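Local coordinates for protein putative NAD dependent dehydrogenase (Micromonospora echinospora, PDB 6NOR) that binds NAD and probably works as an NAD-dependent oxidoreductase in the biosynthesis of the aminoglycoside antibiotic gentamicin, at residues Leu77-Asp83 against Gln104-Arg110; Lys116-Leu120 against Thr196-His201; Glu342-Ala346 against Val357-Ala361. One frame throughout, in Å; residues are numbered along the deposited sequence.

Contact 1 (Leu77-Asp83 against Gln104-Arg110)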
# COMPACT_ATOMS: atom_id res chain seq x y z
N LEU A 77 -22.35 31.96 30.06
CA LEU A 77 -22.75 32.18 28.68
C LEU A 77 -23.41 33.55 28.49
O LEU A 77 -23.28 34.17 27.44
CB LEU A 77 -23.69 31.06 28.22
CG LEU A 77 -24.18 31.19 26.78
CD1 LEU A 77 -23.00 31.12 25.83
CD2 LEU A 77 -25.21 30.12 26.44
N ASP A 78 -24.09 34.03 29.52
CA ASP A 78 -24.84 35.27 29.42
C ASP A 78 -23.96 36.49 29.32
O ASP A 78 -24.35 37.50 28.74
CB ASP A 78 -25.79 35.41 30.61
CG ASP A 78 -27.16 34.82 30.34
OD1 ASP A 78 -27.62 34.91 29.18
OD2 ASP A 78 -27.77 34.25 31.27
N GLU A 79 -22.76 36.42 29.89
CA GLU A 79 -21.84 37.54 29.81
C GLU A 79 -21.42 37.75 28.35
O GLU A 79 -21.42 38.87 27.84
CB GLU A 79 -20.63 37.31 30.71
CG GLU A 79 -19.72 38.52 30.79
CD GLU A 79 -18.65 38.40 31.85
OE1 GLU A 79 -17.93 39.39 32.08
OE2 GLU A 79 -18.51 37.32 32.44
N ALA A 80 -21.11 36.65 27.65
CA ALA A 80 -20.71 36.72 26.26
C ALA A 80 -21.85 37.16 25.37
O ALA A 80 -21.64 37.83 24.36
CB ALA A 80 -20.17 35.36 25.78
N LEU A 81 -23.07 36.76 25.72
CA LEU A 81 -24.23 37.09 24.93
C LEU A 81 -24.67 38.54 25.20
O LEU A 81 -25.51 39.08 24.49
CB LEU A 81 -25.38 36.13 25.22
CG LEU A 81 -25.21 34.70 24.71
CD1 LEU A 81 -26.30 33.78 25.25
CD2 LEU A 81 -25.18 34.65 23.19
N ALA A 82 -24.11 39.15 26.24
CA ALA A 82 -24.41 40.54 26.54
C ALA A 82 -23.52 41.45 25.69
O ALA A 82 -23.71 42.65 25.63
CB ALA A 82 -24.22 40.83 28.00
N ASP A 83 -22.54 40.83 25.05
CA ASP A 83 -21.65 41.52 24.14
C ASP A 83 -22.30 41.59 22.77
O ASP A 83 -22.40 40.58 22.08
CB ASP A 83 -20.31 40.79 24.08
CG ASP A 83 -19.28 41.50 23.20
OD1 ASP A 83 -19.65 42.30 22.33
OD2 ASP A 83 -18.08 41.20 23.38
N GLN A 104 -30.43 28.71 23.76
CA GLN A 104 -30.24 30.03 24.36
C GLN A 104 -29.50 30.98 23.41
O GLN A 104 -29.81 32.16 23.33
CB GLN A 104 -29.50 29.90 25.68
CG GLN A 104 -29.31 31.19 26.42
CD GLN A 104 -28.48 31.01 27.67
OE1 GLN A 104 -28.28 29.89 28.15
NE2 GLN A 104 -27.99 32.13 28.22
N VAL A 105 -28.52 30.46 22.68
CA VAL A 105 -27.78 31.26 21.70
C VAL A 105 -28.70 31.72 20.58
O VAL A 105 -28.65 32.85 20.14
CB VAL A 105 -26.60 30.47 21.10
CG1 VAL A 105 -26.02 31.20 19.90
CG2 VAL A 105 -25.53 30.24 22.16
N ILE A 106 -29.55 30.81 20.13
CA ILE A 106 -30.50 31.10 19.09
C ILE A 106 -31.55 32.11 19.56
O ILE A 106 -31.93 33.00 18.84
CB ILE A 106 -31.17 29.81 18.61
CG1 ILE A 106 -30.18 29.02 17.75
CG2 ILE A 106 -32.44 30.11 17.83
CD1 ILE A 106 -30.63 27.62 17.43
N ALA A 107 -32.01 31.95 20.80
CA ALA A 107 -33.04 32.84 21.32
C ALA A 107 -32.51 34.26 21.48
O ALA A 107 -33.25 35.23 21.36
CB ALA A 107 -33.56 32.31 22.64
N ALA A 108 -31.20 34.38 21.69
CA ALA A 108 -30.54 35.68 21.83
C ALA A 108 -30.19 36.25 20.46
O ALA A 108 -29.53 37.28 20.36
CB ALA A 108 -29.28 35.55 22.68
N GLY A 109 -30.62 35.56 19.41
CA GLY A 109 -30.48 36.04 18.05
C GLY A 109 -29.10 35.89 17.45
O GLY A 109 -28.71 36.65 16.59
N ARG A 110 -28.36 34.89 17.91
CA ARG A 110 -27.02 34.65 17.38
C ARG A 110 -26.93 33.43 16.47
O ARG A 110 -27.62 32.43 16.67
CB ARG A 110 -26.03 34.47 18.52
CG ARG A 110 -25.26 35.70 18.83
CD ARG A 110 -26.13 36.76 19.45
NE ARG A 110 -25.30 37.66 20.24
CZ ARG A 110 -25.74 38.42 21.22
NH1 ARG A 110 -27.02 38.39 21.54
NH2 ARG A 110 -24.90 39.19 21.88
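Leu81 and Ala108 mark the closest backbone approach, with CA atoms 7.2 Å apart. Each lies near the C-terminal end of its helix, 77-81 or 98-107. After the second helix the chain turns through Gly109, which has positive phi. Two bonds run back into the last turn there, Gly109 N to Ile106 O and Arg110 N to Val105 O, a Schellman motif. The chain then leads into strand 111-114.

The Arg110 side chain reaches back from this turn to the other helix end. Its chain bends at chi2, and NH2 meets two backbone carbonyls. The bond from Arg110 NH2 to Asp83 O is 2.9 Å long. Asp83 O lies in the guanidinium plane, but NH2 stands well above the carbonyl plane, 57° out of it. The bond from Arg110 NH2 to Leu81 O, 2.7 Å, is bent and weak. Arg110 NH1 turns to its own segment and bonds Ala108 O at 3.0 Å, while NE bonds Val86 O. Bonds from NH1, NH2 and NE together fix the rotation of the guanidinium.

Both helices belong to the Rossmann fold that binds NAD. They pack at the surface on one side of the parallel sheet, where Ala80 touches Val55 and Val105 touches Val112.

Leucines supply the apolar part. Leu81 CD2 lies 4.2 Å from Ala108 CB. Leu77 CD2 lies 4.3 Å from Val105 CG2 and also meets the Gln104 amide. Gln104 stretches out with CG opposite the backbone N (chi1 -177°). Gln104 NE2 comes 3.0 Å from Asp78 OD1, with the amide and carboxylate planes 55° apart.

Contact 2 (Lys116-Leu120 against Thr196-His201). With NAD (nicotinamide-adenine-dinucleotide), chain G.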
# COMPACT_ATOMS: atom_id res chain seq x y z
N LYS A 116 -20.89 18.06 16.47
CA LYS A 116 -21.40 16.70 16.50
C LYS A 116 -21.36 16.13 17.93
O LYS A 116 -20.41 16.36 18.66
CB LYS A 116 -20.55 15.84 15.56
CG LYS A 116 -20.20 14.52 16.19
CD LYS A 116 -18.80 14.18 16.01
CE LYS A 116 -18.20 13.50 17.22
NZ LYS A 116 -16.78 13.17 16.89
N PRO A 117 -22.41 15.40 18.34
CA PRO A 117 -23.68 15.24 17.63
C PRO A 117 -24.54 16.46 17.89
O PRO A 117 -24.47 16.99 18.99
CB PRO A 117 -24.28 13.98 18.25
CG PRO A 117 -23.74 13.95 19.63
CD PRO A 117 -22.37 14.60 19.58
N LEU A 118 -25.31 16.91 16.90
CA LEU A 118 -26.08 18.14 17.03
C LEU A 118 -26.83 18.13 18.36
O LEU A 118 -26.51 18.90 19.25
CB LEU A 118 -27.06 18.32 15.86
CG LEU A 118 -27.85 19.63 15.90
CD1 LEU A 118 -26.90 20.77 15.93
CD2 LEU A 118 -28.81 19.79 14.71
N VAL A 119 -27.77 17.21 18.49
CA VAL A 119 -28.52 16.98 19.72
C VAL A 119 -28.73 15.48 19.86
O VAL A 119 -28.27 14.71 19.04
CB VAL A 119 -29.87 17.67 19.68
CG1 VAL A 119 -29.70 19.19 19.78
CG2 VAL A 119 -30.59 17.27 18.42
N LEU A 120 -29.46 15.05 20.89
CA LEU A 120 -29.58 13.62 21.14
C LEU A 120 -30.97 13.06 20.88
O LEU A 120 -31.27 11.94 21.27
CB LEU A 120 -29.15 13.31 22.57
CG LEU A 120 -27.70 13.75 22.84
CD1 LEU A 120 -27.41 13.76 24.34
CD2 LEU A 120 -26.71 12.88 22.05
N THR A 196 -22.64 6.92 18.70
CA THR A 196 -22.97 8.33 18.66
C THR A 196 -21.75 9.16 18.28
O THR A 196 -21.83 10.08 17.48
CB THR A 196 -23.49 8.82 20.03
OG1 THR A 196 -24.63 8.04 20.37
CG2 THR A 196 -23.87 10.30 19.99
N ASP A 197 -20.62 8.84 18.88
CA ASP A 197 -19.41 9.64 18.77
C ASP A 197 -18.80 9.51 17.37
O ASP A 197 -18.45 10.50 16.75
CB ASP A 197 -18.42 9.21 19.85
CG ASP A 197 -17.11 9.98 19.82
OD1 ASP A 197 -17.14 11.20 19.58
OD2 ASP A 197 -16.05 9.36 20.03
N LEU A 198 -18.68 8.28 16.88
CA LEU A 198 -18.05 8.00 15.59
C LEU A 198 -19.11 7.71 14.54
O LEU A 198 -18.94 8.03 13.37
CB LEU A 198 -17.09 6.81 15.69
CG LEU A 198 -16.00 6.92 16.76
CD1 LEU A 198 -15.16 5.67 16.78
CD2 LEU A 198 -15.13 8.13 16.55
N GLY A 199 -20.20 7.11 14.99
CA GLY A 199 -21.26 6.71 14.09
C GLY A 199 -21.91 7.92 13.48
O GLY A 199 -22.43 7.83 12.39
N TRP A 200 -21.90 9.04 14.18
CA TRP A 200 -22.37 10.28 13.58
C TRP A 200 -21.69 10.52 12.23
O TRP A 200 -22.35 10.74 11.23
CB TRP A 200 -22.12 11.49 14.48
CG TRP A 200 -22.62 12.74 13.82
CD1 TRP A 200 -21.99 13.47 12.85
CD2 TRP A 200 -23.87 13.37 14.03
NE1 TRP A 200 -22.77 14.51 12.46
CE2 TRP A 200 -23.94 14.48 13.18
CE3 TRP A 200 -24.95 13.12 14.88
CZ2 TRP A 200 -25.02 15.32 13.14
CZ3 TRP A 200 -26.02 13.95 14.85
CH2 TRP A 200 -26.06 15.05 13.98
N HIS A 201 -20.36 10.48 12.23
CA HIS A 201 -19.60 10.71 11.02
C HIS A 201 -19.79 9.65 9.98
O HIS A 201 -19.89 9.94 8.80
CB HIS A 201 -18.13 10.79 11.33
CG HIS A 201 -17.76 11.97 12.14
ND1 HIS A 201 -17.96 13.26 11.70
CD2 HIS A 201 -17.19 12.07 13.36
CE1 HIS A 201 -17.52 14.10 12.61
NE2 HIS A 201 -17.05 13.41 13.63
PA NAD G . -13.61 18.13 26.09
O1A NAD G . -13.95 17.29 27.35
O2A NAD G . -12.18 18.09 25.71
O5B NAD G . -14.02 19.62 26.34
C5B NAD G . -15.31 19.90 26.84
C4B NAD G . -15.24 21.34 27.41
O4B NAD G . -16.43 21.81 27.65
C3B NAD G . -14.54 21.30 28.75
O3B NAD G . -13.60 22.29 28.77
C2B NAD G . -15.67 21.59 29.78
O2B NAD G . -15.08 22.28 30.94
C1B NAD G . -16.42 22.38 29.13
N9A NAD G . -17.80 22.37 29.57
C8A NAD G . -18.55 21.37 30.08
N7A NAD G . -19.80 21.84 30.29
C5A NAD G . -19.82 23.13 29.92
C6A NAD G . -20.81 24.07 29.94
N6A NAD G . -22.11 23.91 30.37
N1A NAD G . -20.57 25.29 29.50
C2A NAD G . -19.33 25.63 29.04
N3A NAD G . -18.35 24.69 29.04
C4A NAD G . -18.59 23.45 29.47
O3 NAD G . -14.50 17.58 24.94
PN NAD G . -14.29 17.76 23.37
O1N NAD G . -13.76 19.10 22.96
O2N NAD G . -13.40 16.65 22.84
O5D NAD G . -15.72 17.60 22.74
C5D NAD G . -16.65 18.67 22.76
C4D NAD G . -17.66 18.49 21.61
O4D NAD G . -17.07 18.43 20.44
C3D NAD G . -18.42 17.14 21.75
O3D NAD G . -19.68 17.33 21.42
C2D NAD G . -17.68 16.19 20.78
O2D NAD G . -18.61 15.11 20.35
C1D NAD G . -17.34 16.97 19.80
N1N NAD G . -16.16 16.52 19.13
C2N NAD G . -16.10 16.62 17.74
C3N NAD G . -14.98 16.19 17.03
C7N NAD G . -15.01 16.31 15.50
O7N NAD G . -14.13 15.89 14.85
N7N NAD G . -16.14 16.91 14.87
C4N NAD G . -13.89 15.66 17.68
C5N NAD G . -13.93 15.57 19.07
C6N NAD G . -15.07 16.00 19.79
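Lys116 and Pro117 pack over one face of the Trp200 indole, joining the two domains of a GFO/IDH/MocA-type oxidoreductase. Segment 116-120 is the loop after strand 111-114 of the Rossmann fold. It carries a Glu-Lys-Pro sequence, as in other members of this family, and the Lys116-Pro117 peptide is cis. Segment 196-201 belongs to the C-terminal domain.

The ring contacts are CH-pi. Lys116 CB stands 4.0 Å from the centroid of the five-membered ring of Trp200. Pro117 CA lies over the six-membered ring on the same face. Leu118 N continues the row over that face. Trp200 CG is opposite the backbone N (chi1 180°), with the indole extending along the loop. Helix 334-353 also touches Trp200, through Val340, Val341 and Leu344.

Apolar contacts border the stack. Pro117 CB meets Trp200 CE3 at 3.5 Å, and Pro117 CG touches Thr196 CG2 at 3.7 Å. Leu118 CB lies against Trp200 CH2.

The polar contacts gather at the end of Lys116, whose chain bends at chi2 and chi3. Lys116 NZ makes a weak salt bridge to Asp197 OD1 at 3.4 Å. Lys116 NZ also makes a weak hydrogen bond to His201 NE2 at 3.3 Å. The second carboxylate oxygen, Asp197 OD2, bonds Trp253 NE1.

The cofactor lies beside this cluster. Asn144, Glu115 and Trp183 also bond NAD. His201 presents its ring edge to the nicotinamide amide, with His201 NE2 3.8 Å from NAD N7N. The ribose is held by backbone: NAD O2D donates to Lys116 O at 2.8 Å.

Contact 3 (Glu342-Ala346 against Val357-Ala361)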
# COMPACT_ATOMS: atom_id res chain seq x y z
N GLU A 342 -31.95 10.62 13.31
CA GLU A 342 -32.96 9.58 13.35
C GLU A 342 -32.40 8.23 12.93
O GLU A 342 -32.86 7.20 13.42
CB GLU A 342 -34.19 9.93 12.51
CG GLU A 342 -33.93 10.54 11.18
CD GLU A 342 -35.10 11.40 10.72
OE1 GLU A 342 -35.83 11.91 11.58
OE2 GLU A 342 -35.29 11.55 9.49
N THR A 343 -31.40 8.23 12.06
CA THR A 343 -30.72 6.99 11.76
C THR A 343 -30.08 6.41 13.01
O THR A 343 -30.24 5.23 13.28
CB THR A 343 -29.65 7.16 10.69
OG1 THR A 343 -30.24 7.70 9.50
CG2 THR A 343 -29.06 5.80 10.37
N LEU A 344 -29.41 7.24 13.79
CA LEU A 344 -28.77 6.75 15.02
C LEU A 344 -29.78 6.27 16.05
O LEU A 344 -29.54 5.30 16.76
CB LEU A 344 -27.88 7.82 15.66
CG LEU A 344 -26.65 8.30 14.89
CD1 LEU A 344 -25.89 9.33 15.72
CD2 LEU A 344 -25.76 7.14 14.55
N GLU A 345 -30.91 6.97 16.15
CA GLU A 345 -31.92 6.56 17.11
C GLU A 345 -32.52 5.23 16.65
O GLU A 345 -32.76 4.35 17.46
CB GLU A 345 -33.00 7.65 17.27
CG GLU A 345 -34.41 7.14 17.57
CD GLU A 345 -34.63 6.85 19.05
OE1 GLU A 345 -33.66 6.99 19.83
OE2 GLU A 345 -35.76 6.46 19.43
N ALA A 346 -32.71 5.07 15.35
CA ALA A 346 -33.21 3.81 14.81
C ALA A 346 -32.22 2.69 15.07
O ALA A 346 -32.60 1.59 15.45
CB ALA A 346 -33.49 3.94 13.33
N VAL A 357 -35.29 -2.15 11.98
CA VAL A 357 -36.19 -1.03 12.28
C VAL A 357 -36.49 -0.26 11.00
O VAL A 357 -35.59 0.27 10.35
CB VAL A 357 -35.59 -0.10 13.38
CG1 VAL A 357 -36.39 1.18 13.54
CG2 VAL A 357 -35.50 -0.83 14.73
N GLU A 358 -37.76 -0.23 10.60
CA GLU A 358 -38.22 0.52 9.44
C GLU A 358 -38.20 2.01 9.71
O GLU A 358 -38.69 2.45 10.73
CB GLU A 358 -39.63 0.10 9.04
CG GLU A 358 -39.77 -1.37 8.71
CD GLU A 358 -39.10 -1.74 7.40
OE1 GLU A 358 -39.18 -0.92 6.45
OE2 GLU A 358 -38.50 -2.83 7.32
N MET A 359 -37.61 2.79 8.81
CA MET A 359 -37.63 4.24 8.94
C MET A 359 -38.89 4.77 8.31
O MET A 359 -39.60 4.06 7.60
CB MET A 359 -36.42 4.90 8.28
CG MET A 359 -35.11 4.26 8.63
SD MET A 359 -34.45 4.92 10.14
CE MET A 359 -33.94 6.54 9.58
N ASN A 360 -39.15 6.04 8.54
CA ASN A 360 -40.30 6.68 7.94
C ASN A 360 -40.04 8.18 7.90
O ASN A 360 -40.52 8.89 7.01
CB ASN A 360 -41.58 6.35 8.71
N ALA A 361 -39.23 8.65 8.85
CA ALA A 361 -39.01 10.08 9.05
C ALA A 361 -38.20 10.72 7.92
O ALA A 361 -38.14 11.95 7.81
CB ALA A 361 -38.33 10.32 10.38
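Ala346 and Met359 make the tight part of this contact, between helix 334-353 and the C-terminal end of the chain. Ala346 CB lies 3.5 Å from Met359 SD. The Met359 chain bends at both chi2 (-86°) and chi3 (-72°), which curls its methyl group along the helix. Met359 CE comes 3.9 Å from Thr343 OG1. That hydroxyl bonds Ala339 O one turn earlier in the helix. Val357 packs beside the sulfur on the same alanine, with Val357 CG1 4.0 Å from Ala346 CB. The other branch, Val357 CG2, lies 3.8 Å from Ala346 O. Behind this apolar layer, Ile215 and Val218 of strand 215-223 touch both Thr343 and Met359.

The other end is looser. Ala361 is exposed and poorly ordered, so its contacts are less certain. Ala361 CB sits 3.2 Å from Glu342 OE1. Glu342 OE2 comes 3.3 Å from Ala361 O, but both are acceptors and no hydrogen bond forms. A long, weak ion pair links Glu342 OE1 to Arg126 of helix 122-134. No hydrogen bond joins the two segments, and the contact rests on packing.

Backbone hydrogen bonds join Val357 to Val218 and, just past the strand, Met359 to Arg216. Strand 357-358 is thus an outermost strand, within this chain, of the mixed sheet. Helix 334-353 packs on the face of this largely antiparallel sheet, as in the C-terminal domain of GFO/IDH/MocA proteins.

How the contacts relate
Contact 2 is buried near the middle of the chain, contact 3 is partly buried, and contact 1 lies at the surface. Contact 1 stays within the Rossmann fold, contact 2 joins that fold to the C-terminal domain beside NAD, and contact 3 closes the C-terminal end against its long helix. Contacts 2 and 3 touch: Leu344 CD1 packs on Trp200 CE3 at 4.0 Å. Contact 1 stands apart, its centre 24 Å from that of contact 2. The chemistry differs too. Arginine bonds to backbone carbonyls mark contact 1. Aromatic packing, weak lysine bonds and a backbone bond to NAD mark contact 2. Apolar packing without hydrogen bonds marks contact 3.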